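Local coordinates for avirulence protein AVRPPH3 (Pseudomonas syringae pv. phaseolicola, PDB 1UKF) that acts as an autocleaving, papain-like cysteine protease in infected plant cells, where its mature product interacts with PBS1 and can trigger the hypersensitive response, at residues A[21-26]-A[79-84]; A[60-65]-A[75-80]; A[130-135]-A[169-174]; A[153-156]-A[162-165]. One frame throughout, in Å; residues are numbered along the deposited sequence.

The mature protease product, a papain-like fold, joins a helical half to an antiparallel sheet, and the four contacts sample both. Interactions 1 and 2, about 12 Å apart between centres, share helix 73-84, which packs on helix 18-27 in one and on helix 46-67 in the other. Interactions 3 and 4, about 14 Å apart, share helix 160-173 and reach the same sheet; interaction 4 is nested inside the chain loop closed by interaction 3. Interactions 2 and 4 lie farthest apart, about 29 Å. The halves touch where Ser22 and Leu26 of interaction 1 meet strand 130-135 of interaction 3, bringing the helix headed by Cys18 beside the strand carrying His132.

Interaction 1: A[21-26]-A[79-84]; sequences LSTEWL and TAVIED
Thr23 of segment 21-26 meets Val81 and Ile82 of segment 79-84 in a small, buried contact between two helices, made by van der Waals touch alone. The Thr23 hydroxyl lies against both branches of the valine: OG1 is 3.6 Å from Val81 CG2 and 3.7 Å from Val81 CG1. The two side chains run past one another in opposite directions, so neither meets the other head-on. Val81 holds CG2 anti to its backbone N and CG1 between N and the carbonyl carbon (chi1 70°), and this turns both methyls to the hydroxyl. Ile82 adds a looser flank, with its CG2 at 4.3 Å from Thr23 OG1, while the end of its side chain leads away; the residue also touches Phe87.

The threonine methyl takes a different target: Thr23 CG2 comes to 3.7 Å from the carbonyl oxygen Val81 O.

Polar needs are met within the first helix. With chi1 at -59°, Thr23 OG1 lies beside its own backbone N and hydrogen-bonds to Ala19 O one turn earlier, which is how a hydroxyl can be buried among methyl groups.

Helix 18-27 begins at the active-site Cys18, as the central helix of papain-like proteases does. Helix 73-84 packs against one flank; another is turned to strand 130-139, where Ser22, Trp25 and Leu26 all rest on Ala135.

Interaction 2: A[60-65]-A[75-80]; sequences DALRAA and FTASTA
Ala61 and Ala77 have the most surface buried where segments 60-65 and 75-80 pack, and their small side chains let the helix axes approach to 8.0 Å. The segments run nearly antiparallel, at 150° between their directions. Ala61 sets its methyl against the backbone of the facing helix, with CB 3.9 Å from Ala77 CA. The same methyl presses on the next turn, where Ala61 CB and Ala80 CB are 3.3 Å apart, tighter than carbon atoms usually pack.

Ala77 returns the contact one residue along: its CB lies 3.8 Å from Leu62 CB and equally near the backbone N of Leu62. Of the Leu62 side chain, CB does the touching; with CG anti to the backbone N (chi1 179°), the residue also packs on Pro73 and Phe74.

Thr76, third in buried surface, uses its methyl, CG2 being 4.2 Å from Ala65 CB. Its hydroxyl OG1 bonds instead to Asp70 OD2 and Ala72 O, tying the helix start to the connecting loop. Behind the interface, Phe75 O takes two donors from Thr79, N and OG1, on opposite faces of its carbonyl plane, the hydroxyl at 2.7 Å.

Together helices 46-67 and 73-84 form an alpha hairpin at the helical side of the fold. The far side of the second helix rests on the sheet, where Phe75 meets Phe184 edge-to-face on strand 178-187.

Interaction 3: A[130-135]-A[169-174]; sequences QGHAIA and DHYNSL
His132 and Tyr171 face each other from strand 130-135 and helix 169-173 with their CA atoms 10.6 Å apart, so the backbones stay well separated and two long side chains bridge the interval. Those side chains cross at about a right angle. The rings sit obliquely, their centroids 5.7 Å apart and their planes at 50°. The phenol oxygen does most of the touching: Tyr171 OH is 3.4 Å from His132 NE2 and 3.5 Å from His132 CD2. His132 carries CG anti to its backbone N (chi1 179°), which sends the imidazole off the strand toward the helix.

This is the catalytic centre of a papain-like protease: His132, Cys18 and Asp147 are the active-site residues, and the imidazole touches Cys18. His132 NE2 hydrogen-bonds to Asp147 OD1, while Tyr171 OH bonds to the other oxygen, OD2, and also to Asn149 ND2. The tyrosine thus stands as a second-shell residue, consistent with steadying the carboxylate through the oxygen that His132 does not use, and the two polar side-chain tips are both anchored in a buried setting.

The phenol ring is itself held in place. His170 lays CD2 over the centre of one ring face, 3.8 Å above the plane, and Phe126 of the sheet meets the ring too. At the helix end, Ser173 OG donates to His170 O at 2.6 Å, with a C=O...donor angle of 126°.

Interaction 4: A[153-156]-A[162-165]; sequences FQSS and QLIK
Phe153 meets Leu163 at the root of its ring: Leu163 CD1 comes obliquely to the ring near CG, 3.8 Å from Phe153 CB and 4.1 Å from Phe153 CG, while the rest of the ring leads away from the helix. Gln154 starts away from the helix, and its flat amide bonds through OE1 to Gln142 NE2 and through NE2 to Glu152 OE2. The contact belongs to a beta-alpha unit of the papain-like fold, in which strand 151-156 of the antiparallel sheet runs through a short loop into helix 160-173, and the helix folds back over the sheet.

Leu163 has the largest share of the buried surface. Its CG stands anti to the backbone N (chi1 168°); both methyls touch Phe153 CB, and CD2, 3.9 Å from it, also reaches along the strand, 4.2 Å from Gln154 C. Phe143 of the adjacent strand and Leu2 and Phe5 of the N-terminal region also touch the leucine, making it part of a larger apolar cluster.

Ser155 closes the other end, its OG 3.9 Å from Leu163 CD2. This is a van der Waals touch; the hydroxyl's hydrogen bond goes elsewhere: chi1 of 74° sets it between the backbone N and carbonyl carbon, and Ser155 OG donates to Ser156 O at 2.8 Å, the donor tilted 32° from the carbonyl plane.

Interaction 1: A[21-26]-A[79-84]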
loop_
_atom_site.group_PDB
_atom_site.type_symbol
_atom_site.label_atom_id
_atom_site.label_comp_id
_atom_site.label_asym_id
_atom_site.label_seq_id
_atom_site.Cartn_x
_atom_site.Cartn_y
_atom_site.Cartn_z
ATOM N N LEU A 21 -5.172 -5.528 -5.140
ATOM C CA LEU A 21 -5.000 -6.379 -3.966
ATOM C C LEU A 21 -4.898 -5.539 -2.698
ATOM O O LEU A 21 -5.468 -5.896 -1.666
ATOM C CB LEU A 21 -3.737 -7.234 -4.104
ATOM C CG LEU A 21 -3.786 -8.382 -5.117
ATOM C CD1 LEU A 21 -2.386 -8.947 -5.316
ATOM C CD2 LEU A 21 -4.745 -9.468 -4.629
ATOM N N SER A 22 -4.170 -4.429 -2.772
ATOM C CA SER A 22 -4.004 -3.555 -1.620
ATOM C C SER A 22 -5.340 -2.960 -1.201
ATOM O O SER A 22 -5.624 -2.832 -0.007
ATOM C CB SER A 22 -3.002 -2.443 -1.935
ATOM O OG SER A 22 -1.701 -2.982 -2.074
ATOM N N THR A 23 -6.166 -2.598 -2.178
ATOM C CA THR A 23 -7.468 -2.031 -1.860
ATOM C C THR A 23 -8.379 -3.108 -1.270
ATOM O O THR A 23 -9.130 -2.838 -0.330
ATOM C CB THR A 23 -8.115 -1.388 -3.102
ATOM O OG1 THR A 23 -7.253 -0.354 -3.596
ATOM C CG2 THR A 23 -9.458 -0.761 -2.745
ATOM N N GLU A 24 -8.307 -4.329 -1.797
ATOM C CA GLU A 24 -9.116 -5.423 -1.259
ATOM C C GLU A 24 -8.692 -5.659 0.193
ATOM O O GLU A 24 -9.531 -5.881 1.064
ATOM C CB GLU A 24 -8.920 -6.694 -2.099
ATOM C CG GLU A 24 -9.590 -7.964 -1.553
ATOM C CD GLU A 24 -11.110 -7.915 -1.550
ATOM O OE1 GLU A 24 -11.700 -6.981 -2.134
ATOM O OE2 GLU A 24 -11.722 -8.835 -0.964
ATOM N N TRP A 25 -7.390 -5.594 0.462
ATOM C CA TRP A 25 -6.908 -5.784 1.827
ATOM C C TRP A 25 -7.478 -4.683 2.723
ATOM O O TRP A 25 -7.898 -4.950 3.847
ATOM C CB TRP A 25 -5.377 -5.743 1.877
ATOM C CG TRP A 25 -4.825 -5.951 3.263
ATOM C CD1 TRP A 25 -4.571 -7.145 3.879
ATOM C CD2 TRP A 25 -4.483 -4.932 4.207
ATOM N NE1 TRP A 25 -4.089 -6.931 5.148
ATOM C CE2 TRP A 25 -4.025 -5.581 5.377
ATOM C CE3 TRP A 25 -4.518 -3.531 4.182
ATOM C CZ2 TRP A 25 -3.601 -4.876 6.509
ATOM C CZ3 TRP A 25 -4.097 -2.830 5.305
ATOM C CH2 TRP A 25 -3.643 -3.504 6.453
ATOM N N LEU A 26 -7.495 -3.445 2.232
ATOM C CA LEU A 26 -8.031 -2.341 3.020
ATOM C C LEU A 26 -9.483 -2.597 3.398
ATOM O O LEU A 26 -9.891 -2.336 4.532
ATOM C CB LEU A 26 -7.932 -1.020 2.248
ATOM C CG LEU A 26 -6.564 -0.329 2.222
ATOM C CD1 LEU A 26 -6.612 0.887 1.305
ATOM C CD2 LEU A 26 -6.175 0.091 3.636
ATOM N N THR A 79 -7.089 7.111 -6.838
ATOM C CA THR A 79 -8.288 7.654 -6.214
ATOM C C THR A 79 -9.512 6.864 -6.678
ATOM O O THR A 79 -10.407 6.576 -5.889
ATOM C CB THR A 79 -8.477 9.144 -6.576
ATOM O OG1 THR A 79 -7.365 9.897 -6.078
ATOM C CG2 THR A 79 -9.761 9.692 -5.964
ATOM N N ALA A 80 -9.537 6.502 -7.955
ATOM C CA ALA A 80 -10.658 5.757 -8.513
ATOM C C ALA A 80 -10.838 4.390 -7.862
ATOM O O ALA A 80 -11.958 3.996 -7.541
ATOM C CB ALA A 80 -10.483 5.595 -10.023
ATOM N N VAL A 81 -9.743 3.665 -7.651
ATOM C CA VAL A 81 -9.870 2.346 -7.050
ATOM C C VAL A 81 -10.313 2.402 -5.591
ATOM O O VAL A 81 -11.077 1.544 -5.149
ATOM C CB VAL A 81 -8.560 1.517 -7.195
ATOM C CG1 VAL A 81 -7.454 2.086 -6.323
ATOM C CG2 VAL A 81 -8.835 0.057 -6.853
ATOM N N ILE A 82 -9.875 3.407 -4.838
ATOM C CA ILE A 82 -10.314 3.464 -3.449
ATOM C C ILE A 82 -11.762 3.943 -3.345
ATOM O O ILE A 82 -12.494 3.509 -2.456
ATOM C CB ILE A 82 -9.363 4.329 -2.553
ATOM C CG1 ILE A 82 -9.380 5.800 -2.967
ATOM C CG2 ILE A 82 -7.954 3.759 -2.617
ATOM C CD1 ILE A 82 -10.447 6.618 -2.257
ATOM N N GLU A 83 -12.192 4.813 -4.256
ATOM C CA GLU A 83 -13.578 5.282 -4.225
ATOM C C GLU A 83 -14.516 4.143 -4.619
ATOM O O GLU A 83 -15.622 4.029 -4.090
ATOM C CB GLU A 83 -13.778 6.471 -5.164
ATOM C CG GLU A 83 -12.996 7.699 -4.749
ATOM C CD GLU A 83 -13.374 8.933 -5.539
ATOM O OE1 GLU A 83 -13.714 8.795 -6.733
ATOM O OE2 GLU A 83 -13.316 10.041 -4.967
ATOM N N ASP A 84 -14.067 3.299 -5.540
ATOM C CA ASP A 84 -14.859 2.159 -5.986
ATOM C C ASP A 84 -15.096 1.208 -4.817
ATOM O O ASP A 84 -16.106 0.501 -4.775
ATOM C CB ASP A 84 -14.129 1.414 -7.106
ATOM C CG ASP A 84 -14.831 0.130 -7.513
ATOM O OD1 ASP A 84 -15.916 0.209 -8.126
ATOM O OD2 ASP A 84 -14.298 -0.959 -7.215
#

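Interaction 2: A[60-65]-A[75-80]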
loop_
_atom_site.group_PDB
_atom_site.type_symbol
_atom_site.label_atom_id
_atom_site.label_comp_id
_atom_site.label_asym_id
_atom_site.label_seq_id
_atom_site.Cartn_x
_atom_site.Cartn_y
_atom_site.Cartn_z
ATOM N N ASP A 60 -8.687 0.888 -15.652
ATOM C CA ASP A 60 -9.669 1.619 -16.451
ATOM C C ASP A 60 -9.515 3.114 -16.212
ATOM O O ASP A 60 -9.526 3.907 -17.154
ATOM C CB ASP A 60 -11.098 1.201 -16.084
ATOM C CG ASP A 60 -11.436 -0.210 -16.527
ATOM O OD1 ASP A 60 -10.657 -0.803 -17.303
ATOM O OD2 ASP A 60 -12.494 -0.720 -16.102
ATOM N N ALA A 61 -9.375 3.496 -14.947
ATOM C CA ALA A 61 -9.222 4.905 -14.602
ATOM C C ALA A 61 -7.897 5.459 -15.118
ATOM O O ALA A 61 -7.829 6.607 -15.559
ATOM C CB ALA A 61 -9.315 5.092 -13.095
ATOM N N LEU A 62 -6.845 4.648 -15.070
ATOM C CA LEU A 62 -5.543 5.093 -15.550
ATOM C C LEU A 62 -5.580 5.300 -17.061
ATOM O O LEU A 62 -5.099 6.316 -17.563
ATOM C CB LEU A 62 -4.454 4.076 -15.194
ATOM C CG LEU A 62 -3.039 4.432 -15.669
ATOM C CD1 LEU A 62 -2.623 5.786 -15.111
ATOM C CD2 LEU A 62 -2.067 3.351 -15.223
ATOM N N ARG A 63 -6.156 4.342 -17.783
ATOM C CA ARG A 63 -6.240 4.442 -19.238
ATOM C C ARG A 63 -7.004 5.700 -19.645
ATOM O O ARG A 63 -6.598 6.406 -20.567
ATOM C CB ARG A 63 -6.917 3.204 -19.814
ATOM N N ALA A 64 -8.107 5.982 -18.959
ATOM C CA ALA A 64 -8.897 7.173 -19.265
ATOM C C ALA A 64 -8.103 8.443 -18.955
ATOM O O ALA A 64 -8.106 9.396 -19.736
ATOM C CB ALA A 64 -10.200 7.158 -18.466
ATOM N N ALA A 65 -7.418 8.453 -17.816
ATOM C CA ALA A 65 -6.625 9.610 -17.406
ATOM C C ALA A 65 -5.514 9.904 -18.407
ATOM O O ALA A 65 -5.265 11.062 -18.743
ATOM C CB ALA A 65 -6.033 9.371 -16.023
ATOM N N PHE A 75 -2.476 9.554 -9.696
ATOM C CA PHE A 75 -3.230 9.991 -8.527
ATOM C C PHE A 75 -4.704 9.754 -8.834
ATOM O O PHE A 75 -5.471 9.342 -7.971
ATOM C CB PHE A 75 -3.006 11.482 -8.245
ATOM C CG PHE A 75 -1.726 11.786 -7.511
ATOM C CD1 PHE A 75 -1.499 13.062 -7.005
ATOM C CD2 PHE A 75 -0.748 10.810 -7.331
ATOM C CE1 PHE A 75 -0.319 13.363 -6.331
ATOM C CE2 PHE A 75 0.438 11.104 -6.657
ATOM C CZ PHE A 75 0.650 12.384 -6.158
ATOM N N THR A 76 -5.094 10.016 -10.077
ATOM C CA THR A 76 -6.475 9.828 -10.495
ATOM C C THR A 76 -6.874 8.354 -10.433
ATOM O O THR A 76 -7.946 8.014 -9.933
ATOM C CB THR A 76 -6.682 10.365 -11.926
ATOM O OG1 THR A 76 -6.466 11.782 -11.930
ATOM C CG2 THR A 76 -8.091 10.064 -12.422
ATOM N N ALA A 77 -6.004 7.479 -10.930
ATOM C CA ALA A 77 -6.271 6.044 -10.929
ATOM C C ALA A 77 -6.356 5.481 -9.509
ATOM O O ALA A 77 -7.252 4.695 -9.199
ATOM C CB ALA A 77 -5.192 5.315 -11.724
ATOM N N SER A 78 -5.422 5.878 -8.650
ATOM C CA SER A 78 -5.421 5.403 -7.272
ATOM C C SER A 78 -6.670 5.884 -6.547
ATOM O O SER A 78 -7.250 5.159 -5.736
ATOM C CB SER A 78 -4.168 5.892 -6.544
ATOM O OG SER A 78 -3.016 5.254 -7.059
ATOM N N THR A 79 -7.089 7.111 -6.838
ATOM C CA THR A 79 -8.288 7.654 -6.214
ATOM C C THR A 79 -9.512 6.864 -6.678
ATOM O O THR A 79 -10.407 6.576 -5.889
ATOM C CB THR A 79 -8.477 9.144 -6.576
ATOM O OG1 THR A 79 -7.365 9.897 -6.078
ATOM C CG2 THR A 79 -9.761 9.692 -5.964
ATOM N N ALA A 80 -9.537 6.502 -7.955
ATOM C CA ALA A 80 -10.658 5.757 -8.513
ATOM C C ALA A 80 -10.838 4.390 -7.862
ATOM O O ALA A 80 -11.958 3.996 -7.541
ATOM C CB ALA A 80 -10.483 5.595 -10.023
#

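Interaction 3: A[130-135]-A[169-174]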
loop_
_atom_site.group_PDB
_atom_site.type_symbol
_atom_site.label_atom_id
_atom_site.label_comp_id
_atom_site.label_asym_id
_atom_site.label_seq_id
_atom_site.Cartn_x
_atom_site.Cartn_y
_atom_site.Cartn_z
ATOM N N GLN A 130 8.989 2.650 -12.284
ATOM C CA GLN A 130 8.017 1.604 -11.979
ATOM C C GLN A 130 7.352 1.878 -10.638
ATOM O O GLN A 130 7.996 2.347 -9.696
ATOM C CB GLN A 130 8.689 0.230 -11.938
ATOM C CG GLN A 130 7.747 -0.899 -11.528
ATOM C CD GLN A 130 8.436 -2.248 -11.436
ATOM O OE1 GLN A 130 7.831 -3.237 -11.020
ATOM N NE2 GLN A 130 9.702 -2.298 -11.828
ATOM N N GLY A 131 6.062 1.581 -10.557
ATOM C CA GLY A 131 5.335 1.802 -9.325
ATOM C C GLY A 131 4.921 0.508 -8.656
ATOM O O GLY A 131 4.936 -0.565 -9.266
ATOM N N HIS A 132 4.562 0.620 -7.383
ATOM C CA HIS A 132 4.119 -0.519 -6.593
ATOM C C HIS A 132 3.254 -0.052 -5.429
ATOM O O HIS A 132 3.688 0.734 -4.582
ATOM C CB HIS A 132 5.301 -1.309 -6.048
ATOM C CG HIS A 132 4.890 -2.471 -5.202
ATOM N ND1 HIS A 132 4.096 -3.490 -5.684
ATOM C CD2 HIS A 132 5.138 -2.766 -3.904
ATOM C CE1 HIS A 132 3.873 -4.362 -4.718
ATOM N NE2 HIS A 132 4.493 -3.948 -3.629
ATOM N N ALA A 133 2.037 -0.570 -5.377
ATOM C CA ALA A 133 1.090 -0.183 -4.349
ATOM C C ALA A 133 1.055 -1.123 -3.156
ATOM O O ALA A 133 1.146 -2.341 -3.307
ATOM C CB ALA A 133 -0.295 -0.082 -4.961
ATOM N N ILE A 134 0.939 -0.533 -1.971
ATOM C CA ILE A 134 0.829 -1.275 -0.725
ATOM C C ILE A 134 -0.254 -0.560 0.079
ATOM O O ILE A 134 -0.762 0.482 -0.340
ATOM C CB ILE A 134 2.166 -1.303 0.068
ATOM C CG1 ILE A 134 2.597 0.110 0.471
ATOM C CG2 ILE A 134 3.241 -1.980 -0.774
ATOM C CD1 ILE A 134 3.858 0.153 1.320
ATOM N N ALA A 135 -0.628 -1.111 1.226
ATOM C CA ALA A 135 -1.664 -0.483 2.034
ATOM C C ALA A 135 -1.375 -0.633 3.512
ATOM O O ALA A 135 -0.587 -1.479 3.927
ATOM C CB ALA A 135 -3.031 -1.095 1.705
ATOM N N ASP A 169 14.319 -0.277 2.715
ATOM C CA ASP A 169 15.632 -0.897 2.564
ATOM C C ASP A 169 15.529 -2.203 1.790
ATOM O O ASP A 169 16.432 -2.556 1.030
ATOM C CB ASP A 169 16.274 -1.161 3.928
ATOM C CG ASP A 169 16.612 0.115 4.671
ATOM O OD1 ASP A 169 16.864 1.145 4.012
ATOM O OD2 ASP A 169 16.640 0.078 5.918
ATOM N N HIS A 170 14.427 -2.919 1.988
ATOM C CA HIS A 170 14.204 -4.181 1.295
ATOM C C HIS A 170 14.241 -3.958 -0.213
ATOM O O HIS A 170 14.951 -4.656 -0.941
ATOM C CB HIS A 170 12.844 -4.768 1.683
ATOM C CG HIS A 170 12.404 -5.900 0.808
ATOM N ND1 HIS A 170 12.929 -7.169 0.910
ATOM C CD2 HIS A 170 11.514 -5.942 -0.211
ATOM C CE1 HIS A 170 12.381 -7.945 -0.009
ATOM N NE2 HIS A 170 11.521 -7.224 -0.702
ATOM N N TYR A 171 13.471 -2.986 -0.686
ATOM C CA TYR A 171 13.435 -2.712 -2.110
ATOM C C TYR A 171 14.743 -2.134 -2.629
ATOM O O TYR A 171 15.199 -2.509 -3.708
ATOM C CB TYR A 171 12.256 -1.800 -2.449
ATOM C CG TYR A 171 10.948 -2.557 -2.442
ATOM C CD1 TYR A 171 10.058 -2.463 -1.372
ATOM C CD2 TYR A 171 10.634 -3.432 -3.482
ATOM C CE1 TYR A 171 8.888 -3.230 -1.340
ATOM C CE2 TYR A 171 9.475 -4.198 -3.458
ATOM C CZ TYR A 171 8.609 -4.095 -2.386
ATOM O OH TYR A 171 7.474 -4.878 -2.364
ATOM N N ASN A 172 15.359 -1.237 -1.867
ATOM C CA ASN A 172 16.624 -0.664 -2.305
ATOM C C ASN A 172 17.690 -1.750 -2.430
ATOM O O ASN A 172 18.526 -1.706 -3.336
ATOM C CB ASN A 172 17.095 0.418 -1.330
ATOM C CG ASN A 172 16.166 1.615 -1.302
ATOM O OD1 ASN A 172 15.597 1.997 -2.326
ATOM N ND2 ASN A 172 16.022 2.227 -0.131
ATOM N N SER A 173 17.651 -2.733 -1.533
ATOM C CA SER A 173 18.623 -3.822 -1.557
ATOM C C SER A 173 18.453 -4.687 -2.805
ATOM O O SER A 173 19.367 -5.419 -3.194
ATOM C CB SER A 173 18.488 -4.696 -0.305
ATOM O OG SER A 173 17.334 -5.516 -0.358
ATOM N N LEU A 174 17.280 -4.605 -3.425
ATOM C CA LEU A 174 16.985 -5.373 -4.631
ATOM C C LEU A 174 17.138 -4.500 -5.870
ATOM O O LEU A 174 16.742 -4.886 -6.970
ATOM C CB LEU A 174 15.562 -5.932 -4.564
ATOM C CG LEU A 174 15.299 -6.972 -3.475
ATOM C CD1 LEU A 174 13.816 -7.302 -3.435
ATOM C CD2 LEU A 174 16.122 -8.224 -3.748
#

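Interaction 4: A[153-156]-A[162-165]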
loop_
_atom_site.group_PDB
_atom_site.type_symbol
_atom_site.label_atom_id
_atom_site.label_comp_id
_atom_site.label_asym_id
_atom_site.label_seq_id
_atom_site.Cartn_x
_atom_site.Cartn_y
_atom_site.Cartn_z
ATOM N N PHE A 153 2.478 -7.226 7.693
ATOM C CA PHE A 153 3.397 -6.891 8.772
ATOM C C PHE A 153 2.621 -6.094 9.804
ATOM O O PHE A 153 1.618 -5.451 9.482
ATOM C CB PHE A 153 4.557 -6.040 8.250
ATOM C CG PHE A 153 5.346 -6.695 7.155
ATOM C CD1 PHE A 153 4.888 -6.680 5.841
ATOM C CD2 PHE A 153 6.532 -7.357 7.446
ATOM C CE1 PHE A 153 5.602 -7.320 4.828
ATOM C CE2 PHE A 153 7.254 -8.000 6.446
ATOM C CZ PHE A 153 6.787 -7.982 5.132
ATOM N N GLN A 154 3.086 -6.134 11.044
ATOM C CA GLN A 154 2.438 -5.398 12.116
ATOM C C GLN A 154 3.465 -4.877 13.101
ATOM O O GLN A 154 4.508 -5.500 13.323
ATOM C CB GLN A 154 1.429 -6.288 12.847
ATOM C CG GLN A 154 0.138 -6.516 12.071
ATOM C CD GLN A 154 -0.836 -7.408 12.813
ATOM O OE1 GLN A 154 -0.818 -7.471 14.044
ATOM N NE2 GLN A 154 -1.707 -8.087 12.070
ATOM N N SER A 155 3.165 -3.719 13.677
ATOM C CA SER A 155 4.038 -3.096 14.659
ATOM C C SER A 155 3.189 -2.188 15.524
ATOM O O SER A 155 2.021 -1.946 15.233
ATOM C CB SER A 155 5.110 -2.243 13.972
ATOM O OG SER A 155 4.564 -1.036 13.455
ATOM N N SER A 156 3.771 -1.709 16.609
ATOM C CA SER A 156 3.065 -0.765 17.456
ATOM C C SER A 156 3.202 0.533 16.660
ATOM O O SER A 156 3.992 0.602 15.714
ATOM C CB SER A 156 3.796 -0.619 18.786
ATOM O OG SER A 156 5.123 -0.173 18.566
ATOM N N GLN A 162 10.406 2.039 12.045
ATOM C CA GLN A 162 11.358 0.957 11.820
ATOM C C GLN A 162 10.832 -0.012 10.773
ATOM O O GLN A 162 11.587 -0.504 9.937
ATOM C CB GLN A 162 11.633 0.220 13.126
ATOM N N LEU A 163 9.534 -0.289 10.826
ATOM C CA LEU A 163 8.916 -1.196 9.869
ATOM C C LEU A 163 8.969 -0.590 8.471
ATOM O O LEU A 163 9.375 -1.251 7.516
ATOM C CB LEU A 163 7.465 -1.483 10.278
ATOM C CG LEU A 163 6.540 -2.187 9.277
ATOM C CD1 LEU A 163 7.246 -3.365 8.621
ATOM C CD2 LEU A 163 5.284 -2.645 10.008
ATOM N N ILE A 164 8.579 0.673 8.348
ATOM C CA ILE A 164 8.600 1.324 7.048
ATOM C C ILE A 164 10.026 1.437 6.506
ATOM O O ILE A 164 10.258 1.206 5.320
ATOM C CB ILE A 164 7.937 2.711 7.117
ATOM C CG1 ILE A 164 6.484 2.546 7.573
ATOM C CG2 ILE A 164 7.993 3.393 5.751
ATOM C CD1 ILE A 164 5.750 3.846 7.797
ATOM N N LYS A 165 10.983 1.786 7.363
ATOM C CA LYS A 165 12.369 1.883 6.914
ATOM C C LYS A 165 12.803 0.518 6.385
ATOM O O LYS A 165 13.476 0.423 5.360
ATOM C CB LYS A 165 13.288 2.306 8.065
ATOM C CG LYS A 165 14.757 2.410 7.666
ATOM C CD LYS A 165 15.629 2.814 8.848
ATOM C CE LYS A 165 17.065 3.087 8.415
ATOM N NZ LYS A 165 17.715 1.893 7.803
#